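Local coordinates for protein digeranylgeranylglycerophospholipid reductase (Sulfolobus acidocaldarius, PDB 4OPG) that reduces, with FAD as cofactor, the double bonds of geranylgeranyl chains in digeranylgeranylglycerophospholipids, yielding the saturated diphytanyl lipids of archaeal membranes, at residues D50-A55 against F95-P100; G76-S81 against H200-I205; R188-T193 against K261-G266. The protein carries 1 engineered substitution. All coordinates share one frame; numbering follows the deposited sequence.

Interaction 1: D50-A55 against F95-P100. With GRG (geranylgeranyl diphosphate), chain C.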
loop_
_atom_site.group_PDB
_atom_site.type_symbol
_atom_site.label_atom_id
_atom_site.label_comp_id
_atom_site.label_asym_id
_atom_site.label_seq_id
_atom_site.Cartn_x
_atom_site.Cartn_y
_atom_site.Cartn_z
ATOM N N ASP A 50 -7.520 3.376 8.034
ATOM C CA ASP A 50 -6.741 3.613 9.252
ATOM C C ASP A 50 -6.443 2.334 10.036
ATOM O O ASP A 50 -6.175 2.383 11.238
ATOM C CB ASP A 50 -7.451 4.625 10.159
ATOM C CG ASP A 50 -7.652 5.973 9.486
ATOM O OD1 ASP A 50 -6.872 6.308 8.570
ATOM O OD2 ASP A 50 -8.589 6.698 9.876
ATOM N N ALA A 51 -6.471 1.193 9.353
ATOM C CA ALA A 51 -6.174 -0.084 9.995
ATOM C C ALA A 51 -4.770 -0.566 9.638
ATOM O O ALA A 51 -4.444 -0.746 8.462
ATOM C CB ALA A 51 -7.207 -1.129 9.605
ATOM N N VAL A 52 -3.938 -0.760 10.656
ATOM C CA VAL A 52 -2.572 -1.229 10.452
ATOM C C VAL A 52 -2.241 -2.360 11.423
ATOM O O VAL A 52 -2.584 -2.297 12.603
ATOM C CB VAL A 52 -1.534 -0.093 10.630
ATOM C CG1 VAL A 52 -0.155 -0.563 10.189
ATOM C CG2 VAL A 52 -1.942 1.147 9.846
ATOM N N SER A 53 -1.576 -3.393 10.917
ATOM C CA SER A 53 -1.146 -4.517 11.742
ATOM C C SER A 53 -0.086 -4.096 12.757
ATOM O O SER A 53 0.719 -3.204 12.493
ATOM C CB SER A 53 -0.605 -5.643 10.861
ATOM O OG SER A 53 -0.039 -6.674 11.650
ATOM N N LYS A 54 -0.087 -4.746 13.916
ATOM C CA LYS A 54 0.880 -4.439 14.964
ATOM C C LYS A 54 2.272 -4.942 14.590
ATOM O O LYS A 54 3.281 -4.364 14.996
ATOM C CB LYS A 54 0.443 -5.051 16.298
ATOM C CG LYS A 54 1.333 -4.664 17.473
ATOM C CD LYS A 54 0.909 -5.346 18.763
ATOM C CE LYS A 54 1.245 -6.826 18.740
ATOM N NZ LYS A 54 1.023 -7.461 20.067
ATOM N N ALA A 55 2.314 -6.018 13.811
ATOM C CA ALA A 55 3.568 -6.664 13.437
ATOM C C ALA A 55 4.526 -5.718 12.715
ATOM O O ALA A 55 5.744 -5.822 12.871
ATOM C CB ALA A 55 3.288 -7.883 12.570
ATOM N N PHE A 95 -4.131 -2.119 14.901
ATOM C CA PHE A 95 -4.544 -0.830 15.441
ATOM C C PHE A 95 -5.476 -0.078 14.497
ATOM O O PHE A 95 -5.244 -0.033 13.290
ATOM C CB PHE A 95 -3.325 0.046 15.735
ATOM C CG PHE A 95 -2.309 -0.593 16.634
ATOM C CD1 PHE A 95 -2.617 -0.889 17.951
ATOM C CD2 PHE A 95 -1.034 -0.872 16.170
ATOM C CE1 PHE A 95 -1.678 -1.469 18.784
ATOM C CE2 PHE A 95 -0.091 -1.449 16.997
ATOM C CZ PHE A 95 -0.413 -1.748 18.306
ATOM N N GLU A 96 -6.528 0.511 15.056
ATOM C CA GLU A 96 -7.311 1.507 14.334
ATOM C C GLU A 96 -6.789 2.885 14.712
ATOM O O GLU A 96 -6.992 3.353 15.834
ATOM C CB GLU A 96 -8.803 1.384 14.643
ATOM C CG GLU A 96 -9.604 0.737 13.526
ATOM C CD GLU A 96 -9.535 1.520 12.227
ATOM O OE1 GLU A 96 -9.566 0.888 11.150
ATOM O OE2 GLU A 96 -9.454 2.766 12.278
ATOM N N LEU A 97 -6.115 3.527 13.767
ATOM C CA LEU A 97 -5.328 4.717 14.059
ATOM C C LEU A 97 -6.047 6.037 13.840
ATOM O O LEU A 97 -6.914 6.162 12.975
ATOM C CB LEU A 97 -4.060 4.718 13.203
ATOM C CG LEU A 97 -3.102 3.549 13.408
ATOM C CD1 LEU A 97 -1.849 3.740 12.577
ATOM C CD2 LEU A 97 -2.764 3.446 14.872
ATOM N N ASN A 98 -5.673 7.023 14.647
ATOM C CA ASN A 98 -5.855 8.413 14.272
ATOM C C ASN A 98 -4.642 8.765 13.423
ATOM O O ASN A 98 -3.644 9.278 13.931
ATOM C CB ASN A 98 -5.970 9.321 15.497
ATOM C CG ASN A 98 -6.384 10.737 15.139
ATOM O OD1 ASN A 98 -5.944 11.295 14.133
ATOM N ND2 ASN A 98 -7.238 11.328 15.966
ATOM N N ALA A 99 -4.732 8.452 12.132
ATOM C CA ALA A 99 -3.584 8.508 11.229
ATOM C C ALA A 99 -2.833 9.848 11.231
ATOM O O ALA A 99 -1.605 9.848 11.296
ATOM C CB ALA A 99 -4.022 8.151 9.806
ATOM N N PRO A 100 -3.550 10.989 11.161
ATOM C CA PRO A 100 -2.780 12.239 11.186
ATOM C C PRO A 100 -2.004 12.443 12.488
ATOM O O PRO A 100 -0.876 12.930 12.449
ATOM C CB PRO A 100 -3.857 13.317 11.023
ATOM C CG PRO A 100 -4.989 12.623 10.357
ATOM C CD PRO A 100 -4.984 11.243 10.930
HETATM C C20 GRG C . -9.621 -0.962 3.510
HETATM C C19 GRG C . -8.239 -0.431 1.346
HETATM C C18 GRG C . -8.342 -1.077 2.710
HETATM C C17 GRG C . -7.294 -1.752 3.222
HETATM C C16 GRG C . -7.416 -2.399 4.583
HETATM C C14 GRG C . -7.386 -5.144 6.032
HETATM C C13 GRG C . -6.392 -4.007 6.121
HETATM C C15 GRG C . -6.136 -3.125 4.924
HETATM C C12 GRG C . -5.729 -3.762 7.266
HETATM C C11 GRG C . -5.958 -4.618 8.489
HETATM C C9 GRG C . -4.777 -4.436 9.415
HETATM C C8 GRG C . -5.122 -4.958 10.789
HETATM C C10 GRG C . -5.584 -4.007 11.873
HETATM C C7 GRG C . -5.014 -6.280 11.022
HETATM C C6 GRG C . -5.335 -6.885 12.372
HETATM C C5 GRG C . -5.926 -8.273 12.211
HETATM C C3 GRG C . -4.915 -9.267 11.674
HETATM C C4 GRG C . -5.413 -10.564 11.073
HETATM C C2 GRG C . -3.589 -9.011 11.734
HETATM C C1 GRG C . -2.569 -9.986 11.194
HETATM O O1 GRG C . -1.286 -9.465 11.439
HETATM P PA GRG C . -0.398 -10.259 12.470
HETATM O O1A GRG C . 1.014 -10.354 11.944
HETATM O O3A GRG C . -1.001 -11.714 12.604
HETATM O O2A GRG C . -0.427 -9.551 13.804
HETATM P PB GRG C . -0.578 -12.763 13.707
HETATM O O1B GRG C . -0.214 -14.061 13.029
HETATM O O2B GRG C . 0.616 -12.239 14.470
HETATM O O3B GRG C . -1.728 -12.999 14.657
HETATM O O HOH W 1 -7.387 8.806 10.901
#

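Interaction 2: G76-S81 against H200-I205. With GRG (geranylgeranyl diphosphate), chain C.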
loop_
_atom_site.group_PDB
_atom_site.type_symbol
_atom_site.label_atom_id
_atom_site.label_comp_id
_atom_site.label_asym_id
_atom_site.label_seq_id
_atom_site.Cartn_x
_atom_site.Cartn_y
_atom_site.Cartn_z
ATOM N N GLY A 76 -8.761 -8.956 15.548
ATOM C CA GLY A 76 -9.071 -9.854 14.452
ATOM C C GLY A 76 -9.943 -9.275 13.357
ATOM O O GLY A 76 -10.359 -8.118 13.417
ATOM N N ILE A 77 -10.215 -10.097 12.347
ATOM C CA ILE A 77 -11.024 -9.694 11.203
ATOM C C ILE A 77 -12.110 -10.726 10.910
ATOM O O ILE A 77 -11.835 -11.924 10.838
ATOM C CB ILE A 77 -10.163 -9.502 9.935
ATOM C CG1 ILE A 77 -9.095 -8.432 10.161
ATOM C CG2 ILE A 77 -11.034 -9.138 8.740
ATOM C CD1 ILE A 77 -8.192 -8.215 8.970
ATOM N N LYS A 78 -13.343 -10.257 10.747
ATOM C CA LYS A 78 -14.435 -11.127 10.332
ATOM C C LYS A 78 -14.712 -10.959 8.839
ATOM O O LYS A 78 -15.015 -9.859 8.369
ATOM C CB LYS A 78 -15.696 -10.846 11.152
ATOM C CG LYS A 78 -15.575 -11.258 12.613
ATOM C CD LYS A 78 -16.902 -11.131 13.344
ATOM C CE LYS A 78 -16.786 -11.613 14.781
ATOM N NZ LYS A 78 -18.084 -11.524 15.509
ATOM N N LEU A 79 -14.592 -12.057 8.099
ATOM C CA LEU A 79 -14.767 -12.045 6.652
ATOM C C LEU A 79 -16.119 -12.634 6.261
ATOM O O LEU A 79 -16.406 -13.794 6.552
ATOM C CB LEU A 79 -13.636 -12.821 5.975
ATOM C CG LEU A 79 -13.612 -12.821 4.446
ATOM C CD1 LEU A 79 -13.313 -11.430 3.920
ATOM C CD2 LEU A 79 -12.596 -13.826 3.923
ATOM N N TYR A 80 -16.944 -11.832 5.596
ATOM C CA TYR A 80 -18.297 -12.249 5.239
ATOM C C TYR A 80 -18.404 -12.679 3.779
ATOM O O TYR A 80 -17.848 -12.039 2.887
ATOM C CB TYR A 80 -19.292 -11.120 5.515
ATOM C CG TYR A 80 -19.504 -10.820 6.983
ATOM C CD1 TYR A 80 -20.655 -11.240 7.636
ATOM C CD2 TYR A 80 -18.554 -10.118 7.715
ATOM C CE1 TYR A 80 -20.855 -10.969 8.976
ATOM C CE2 TYR A 80 -18.745 -9.843 9.056
ATOM C CZ TYR A 80 -19.898 -10.271 9.681
ATOM O OH TYR A 80 -20.095 -10.001 11.016
ATOM N N SER A 81 -19.126 -13.771 3.546
ATOM C CA SER A 81 -19.420 -14.234 2.195
ATOM C C SER A 81 -20.480 -13.335 1.559
ATOM O O SER A 81 -21.217 -12.656 2.273
ATOM C CB SER A 81 -19.894 -15.689 2.220
ATOM O OG SER A 81 -21.149 -15.800 2.867
ATOM N N HIS A 200 -16.530 -4.802 18.836
ATOM C CA HIS A 200 -15.914 -3.609 18.264
ATOM C C HIS A 200 -14.397 -3.731 18.145
ATOM O O HIS A 200 -13.740 -2.843 17.603
ATOM C CB HIS A 200 -16.271 -2.377 19.100
ATOM C CG HIS A 200 -15.525 -2.285 20.394
ATOM N ND1 HIS A 200 -15.881 -3.009 21.511
ATOM C CD2 HIS A 200 -14.444 -1.553 20.749
ATOM C CE1 HIS A 200 -15.049 -2.727 22.498
ATOM N NE2 HIS A 200 -14.168 -1.846 22.062
ATOM N N ASP A 201 -13.844 -4.826 18.656
ATOM C CA ASP A 201 -12.412 -5.076 18.542
ATOM C C ASP A 201 -12.109 -5.902 17.295
ATOM O O ASP A 201 -10.968 -6.301 17.063
ATOM C CB ASP A 201 -11.883 -5.782 19.793
ATOM C CG ASP A 201 -12.597 -7.091 20.074
ATOM O OD1 ASP A 201 -13.797 -7.204 19.747
ATOM O OD2 ASP A 201 -11.958 -8.010 20.627
ATOM N N TYR A 202 -13.140 -6.149 16.492
ATOM C CA TYR A 202 -12.993 -6.926 15.267
ATOM C C TYR A 202 -13.362 -6.116 14.030
ATOM O O TYR A 202 -14.406 -5.464 13.989
ATOM C CB TYR A 202 -13.852 -8.193 15.329
ATOM C CG TYR A 202 -13.179 -9.357 16.023
ATOM C CD1 TYR A 202 -12.579 -10.373 15.289
ATOM C CD2 TYR A 202 -13.137 -9.437 17.409
ATOM C CE1 TYR A 202 -11.960 -11.437 15.916
ATOM C CE2 TYR A 202 -12.519 -10.498 18.045
ATOM C CZ TYR A 202 -11.933 -11.495 17.294
ATOM O OH TYR A 202 -11.317 -12.553 17.922
ATOM N N LEU A 203 -12.497 -6.162 13.022
ATOM C CA LEU A 203 -12.783 -5.536 11.740
ATOM C C LEU A 203 -13.734 -6.416 10.938
ATOM O O LEU A 203 -13.737 -7.637 11.091
ATOM C CB LEU A 203 -11.493 -5.293 10.953
ATOM C CG LEU A 203 -10.421 -4.432 11.624
ATOM C CD1 LEU A 203 -9.216 -4.272 10.709
ATOM C CD2 LEU A 203 -10.983 -3.076 12.014
ATOM N N ARG A 204 -14.545 -5.797 10.089
ATOM C CA ARG A 204 -15.468 -6.546 9.245
ATOM C C ARG A 204 -15.182 -6.284 7.773
ATOM O O ARG A 204 -15.108 -5.135 7.341
ATOM C CB ARG A 204 -16.919 -6.183 9.571
ATOM C CG ARG A 204 -17.286 -6.334 11.037
ATOM C CD ARG A 204 -18.736 -5.957 11.279
ATOM N NE ARG A 204 -19.026 -5.787 12.699
ATOM C CZ ARG A 204 -20.188 -5.356 13.178
ATOM N NH1 ARG A 204 -21.176 -5.048 12.348
ATOM N NH2 ARG A 204 -20.361 -5.232 14.485
ATOM N N ILE A 205 -15.011 -7.357 7.008
ATOM C CA ILE A 205 -14.789 -7.246 5.573
ATOM C C ILE A 205 -15.844 -8.043 4.815
ATOM O O ILE A 205 -16.038 -9.233 5.067
ATOM C CB ILE A 205 -13.381 -7.729 5.176
ATOM C CG1 ILE A 205 -12.318 -6.781 5.739
ATOM C CG2 ILE A 205 -13.251 -7.821 3.663
ATOM C CD1 ILE A 205 -10.908 -7.104 5.294
HETATM C C20 GRG C . -9.621 -0.962 3.510
HETATM C C19 GRG C . -8.239 -0.431 1.346
HETATM C C18 GRG C . -8.342 -1.077 2.710
HETATM C C17 GRG C . -7.294 -1.752 3.222
HETATM C C16 GRG C . -7.416 -2.399 4.583
HETATM C C14 GRG C . -7.386 -5.144 6.032
HETATM C C13 GRG C . -6.392 -4.007 6.121
HETATM C C15 GRG C . -6.136 -3.125 4.924
HETATM C C12 GRG C . -5.729 -3.762 7.266
HETATM C C11 GRG C . -5.958 -4.618 8.489
HETATM C C9 GRG C . -4.777 -4.436 9.415
HETATM C C8 GRG C . -5.122 -4.958 10.789
HETATM C C10 GRG C . -5.584 -4.007 11.873
HETATM C C7 GRG C . -5.014 -6.280 11.022
HETATM C C6 GRG C . -5.335 -6.885 12.372
HETATM C C5 GRG C . -5.926 -8.273 12.211
HETATM C C3 GRG C . -4.915 -9.267 11.674
HETATM C C4 GRG C . -5.413 -10.564 11.073
HETATM C C2 GRG C . -3.589 -9.011 11.734
HETATM C C1 GRG C . -2.569 -9.986 11.194
HETATM O O1 GRG C . -1.286 -9.465 11.439
HETATM P PA GRG C . -0.398 -10.259 12.470
HETATM O O1A GRG C . 1.014 -10.354 11.944
HETATM O O3A GRG C . -1.001 -11.714 12.604
HETATM O O2A GRG C . -0.427 -9.551 13.804
HETATM P PB GRG C . -0.578 -12.763 13.707
HETATM O O1B GRG C . -0.214 -14.061 13.029
HETATM O O2B GRG C . 0.616 -12.239 14.470
HETATM O O3B GRG C . -1.728 -12.999 14.657
#

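Interaction 3: R188-T193 against K261-G266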
loop_
_atom_site.group_PDB
_atom_site.type_symbol
_atom_site.label_atom_id
_atom_site.label_comp_id
_atom_site.label_asym_id
_atom_site.label_seq_id
_atom_site.Cartn_x
_atom_site.Cartn_y
_atom_site.Cartn_z
ATOM N N ARG A 188 -14.443 6.182 1.828
ATOM C CA ARG A 188 -14.862 5.850 3.184
ATOM C C ARG A 188 -15.489 7.034 3.902
ATOM O O ARG A 188 -15.266 8.191 3.543
ATOM C CB ARG A 188 -13.675 5.318 4.000
ATOM C CG ARG A 188 -12.584 6.348 4.305
ATOM C CD ARG A 188 -12.787 6.998 5.674
ATOM N NE ARG A 188 -11.706 7.912 6.036
ATOM C CZ ARG A 188 -11.621 9.172 5.625
ATOM N NH1 ARG A 188 -12.549 9.676 4.823
ATOM N NH2 ARG A 188 -10.603 9.929 6.011
ATOM N N GLU A 189 -16.271 6.723 4.929
ATOM C CA GLU A 189 -16.804 7.726 5.837
ATOM C C GLU A 189 -16.610 7.261 7.275
ATOM O O GLU A 189 -16.560 6.061 7.545
ATOM C CB GLU A 189 -18.286 7.988 5.556
ATOM C CG GLU A 189 -18.569 8.554 4.174
ATOM C CD GLU A 189 -20.035 8.880 3.961
ATOM O OE1 GLU A 189 -20.870 8.455 4.787
ATOM O OE2 GLU A 189 -20.351 9.562 2.964
ATOM N N VAL A 190 -16.481 8.211 8.194
ATOM C CA VAL A 190 -16.448 7.888 9.615
ATOM C C VAL A 190 -17.661 8.500 10.301
ATOM O O VAL A 190 -17.822 9.721 10.323
ATOM C CB VAL A 190 -15.159 8.387 10.292
ATOM C CG1 VAL A 190 -15.241 8.181 11.797
ATOM C CG2 VAL A 190 -13.947 7.671 9.719
ATOM N N LEU A 191 -18.520 7.647 10.848
ATOM C CA LEU A 191 -19.749 8.103 11.486
ATOM C C LEU A 191 -19.909 7.515 12.880
ATOM O O LEU A 191 -19.324 6.481 13.200
ATOM C CB LEU A 191 -20.972 7.735 10.639
ATOM C CG LEU A 191 -20.989 8.127 9.161
ATOM C CD1 LEU A 191 -20.453 6.993 8.298
ATOM C CD2 LEU A 191 -22.394 8.520 8.728
ATOM N N LEU A 192 -20.705 8.183 13.707
ATOM C CA LEU A 192 -21.086 7.635 15.000
ATOM C C LEU A 192 -22.265 6.691 14.807
ATOM O O LEU A 192 -23.071 6.877 13.896
ATOM C CB LEU A 192 -21.438 8.748 15.988
ATOM C CG LEU A 192 -20.313 9.731 16.316
ATOM C CD1 LEU A 192 -20.762 10.727 17.373
ATOM C CD2 LEU A 192 -19.068 8.988 16.772
ATOM N N THR A 193 -22.363 5.676 15.658
ATOM C CA THR A 193 -23.415 4.676 15.518
ATOM C C THR A 193 -24.529 4.891 16.535
ATOM O O THR A 193 -24.289 5.379 17.639
ATOM C CB THR A 193 -22.857 3.250 15.675
ATOM O OG1 THR A 193 -22.379 3.066 17.012
ATOM C CG2 THR A 193 -21.718 3.017 14.698
ATOM N N LYS A 261 -24.453 12.155 12.092
ATOM C CA LYS A 261 -23.214 12.308 12.847
ATOM C C LYS A 261 -21.993 11.908 12.021
ATOM O O LYS A 261 -21.157 11.120 12.467
ATOM C CB LYS A 261 -23.270 11.485 14.134
ATOM C CG LYS A 261 -24.320 11.961 15.126
ATOM C CD LYS A 261 -24.268 11.147 16.409
ATOM C CE LYS A 261 -25.231 11.687 17.453
ATOM N NZ LYS A 261 -26.646 11.606 16.999
ATOM N N LEU A 262 -21.897 12.459 10.815
ATOM C CA LEU A 262 -20.749 12.221 9.947
ATOM C C LEU A 262 -19.545 13.036 10.408
ATOM O O LEU A 262 -19.650 14.245 10.614
ATOM C CB LEU A 262 -21.093 12.568 8.497
ATOM C CG LEU A 262 -19.963 12.452 7.473
ATOM C CD1 LEU A 262 -19.739 11.002 7.080
ATOM C CD2 LEU A 262 -20.251 13.307 6.250
ATOM N N LEU A 263 -18.404 12.373 10.566
ATOM C CA LEU A 263 -17.187 13.050 11.002
ATOM C C LEU A 263 -16.317 13.440 9.810
ATOM O O LEU A 263 -16.038 14.619 9.598
ATOM C CB LEU A 263 -16.399 12.169 11.972
ATOM C CG LEU A 263 -17.156 11.728 13.228
ATOM C CD1 LEU A 263 -16.205 11.107 14.235
ATOM C CD2 LEU A 263 -17.909 12.895 13.846
ATOM N N VAL A 264 -15.887 12.449 9.035
ATOM C CA VAL A 264 -15.143 12.712 7.808
ATOM C C VAL A 264 -15.670 11.862 6.658
ATOM O O VAL A 264 -16.363 10.867 6.869
ATOM C CB VAL A 264 -13.628 12.441 7.972
ATOM C CG1 VAL A 264 -13.013 13.389 8.993
ATOM C CG2 VAL A 264 -13.382 10.993 8.356
ATOM N N LYS A 265 -15.334 12.269 5.439
ATOM C CA LYS A 265 -15.693 11.527 4.239
ATOM C C LYS A 265 -14.709 11.856 3.129
ATOM O O LYS A 265 -14.085 12.914 3.143
ATOM C CB LYS A 265 -17.122 11.855 3.799
ATOM C CG LYS A 265 -17.353 13.320 3.473
ATOM C CD LYS A 265 -18.742 13.542 2.898
ATOM C CE LYS A 265 -18.974 15.004 2.569
ATOM N NZ LYS A 265 -20.306 15.225 1.943
ATOM N N GLY A 266 -14.570 10.948 2.169
ATOM C CA GLY A 266 -13.682 11.175 1.044
ATOM C C GLY A 266 -13.095 9.898 0.481
ATOM O O GLY A 266 -13.199 8.832 1.087
HETATM O O HOH W 2 -11.282 12.652 4.005
#

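Interaction 1: D50-A55 against F95-P100
F95 swings its ring across K54 at a slant, K54 CG coming 3.5 Å from F95 CZ. F95 CG lies beside its own backbone N (chi1 -55°), a setting that brings the ring over to K54. Lysine fits this spot: its methylenes supply the apolar surface, and NZ runs on to a salt bridge with E93. V52, on the F95 face of the sheet, sends CG2 to within 3.8 Å of L97 CD1. On the face shared by A51 and E96, the glutamate bends at chi2 so that OE1 lies 3.5 Å from A51 CB; the short methyl leaves room for the carboxylate, which K222 holds by a salt bridge. K222 also pairs with D50, whose OD2 stays 4.7 Å from E96 OE2. Water 1 accepts from A99 N at 2.9 Å and gives a weak bond to D50 OD2. The antiparallel strands exchange V52 N to F95 O, F95 N to V52 O (2.8 Å) and L97 N to D50 O. S53 OG caps the helix by accepting from A55 N and donates to GRG O1 at 3.1 Å, while A51 O bonds flavin N3. Thus an edge strand and capped helix line the flavin and isoprenoid pocket.

Interaction 2: G76-S81 against H200-I205
I205 packs between I77 and L79, which come from the next strand: its CG2 lies 3.6 Å from L79 CD1, and its CD1 meets I77 CG2 at 4.0 Å. L203 joins them through CB, set against I77 CG1. Strands 70-80 and 202-206 make the one parallel step in an otherwise antiparallel run of eight strands, and on this face their branched aliphatic residues also wall the lipid site. I77 has CG1 beside its backbone N (chi1 -60°), which leaves one branch for the ligand and one for I205: CG1 reaches GRG C5 at 3.8 Å while CG2 touches the isoleucine. L203 CD1 meets the methyl carbon GRG C10.

The backbones alternate donors and acceptors as parallel strands do. L203 N gives to G76 O, K78 N to L203 O in a nearly straight bond (175°), I205 N to K78 O, and Y80 N to I205 O.

The far face is mixed in character. Y202 lays its ring over G76, with CD1 3.4 Å from G76 C. G76, with no side chain, lets the ring lie this close; a CB there would fall against Y202 CE1. The tyrosine hydroxyl bonds N91. Cutting the side chain of Y202 back to an alanine would probably uncover the G76 backbone and leave the N91 amide without its phenol partner.

Farther out, the extended K78 crosses Y202 at about a right angle. Its NZ stands 5.8 Å from the ring centroid, at most a weak cation-pi attraction, and forms a salt bridge with D199. R204 likewise reaches outward, NH2 bonding E198 O, while its aliphatic base supports a neighbouring ring: R204 CB lies 4.1 Å from Y80 CE2. That ring turns its edge to the backbone, Y80 CD2 lying 3.8 Å from I205 O.

Interaction 3: R188-T193 against K261-G266
L192 crosses the stem of K261 at about a right angle, L192 CD1 touching K261 CD at 3.7 Å. Lysine serves well near the solvent, its methylenes covering the leucine while NZ goes on to a salt bridge with D258. Two residues back, V190 lies alongside V264, with V190 CG2 and V264 CG2 3.6 Å apart. V190 CG1 meets L263 CD1 at 3.9 Å. Both partners face V190 because the antiparallel pairing is broken here by a classic beta bulge: V190 N gives to V264 O, whereas V190 O accepts from L263 N at 2.7 Å. The bulge sits on the outermost strand, 261-271, of the eight-stranded sheet. R188 then folds its guanidinium flat over V264, V264 CG2 standing 3.7 Å from R188 CZ. R188 CG takes the crowded position between backbone N and carbonyl (chi1 68°), and a bend at chi2 brings the guanidinium against V264. Its edge faces K265 C and G266 N. NE reaches C48 O weakly, near the bound dinucleotide cofactor, and NH1 gives a weak bond to water 2, which donates to K265 O. R188 N bonds G266 O at 3.0 Å; at G266's backbone angles a side chain would jam against the preceding carbonyl.

From the N terminus, residues 50-55 come first, and interaction 1 closes a loop of some forty residues when the chain returns at 95-100. Within that loop lies segment 76-81, which waits until 200-205 to complete interaction 2, so the two contacts cross. Interaction 3 opens at 188-193, before interaction 2 is closed, and ends at 261-266; these two cross as well, whereas interactions 1 and 3 follow in series. All three belong to one sheet: interaction 1 at one border, interaction 3 at the other, interaction 2 inside. Interactions 1 and 2 touch through A51 CB and L203 CD1, 3.9 Å apart, and share the geranylgeranyl diphosphate; the centres of interactions 1 and 3 are about 17 Å apart.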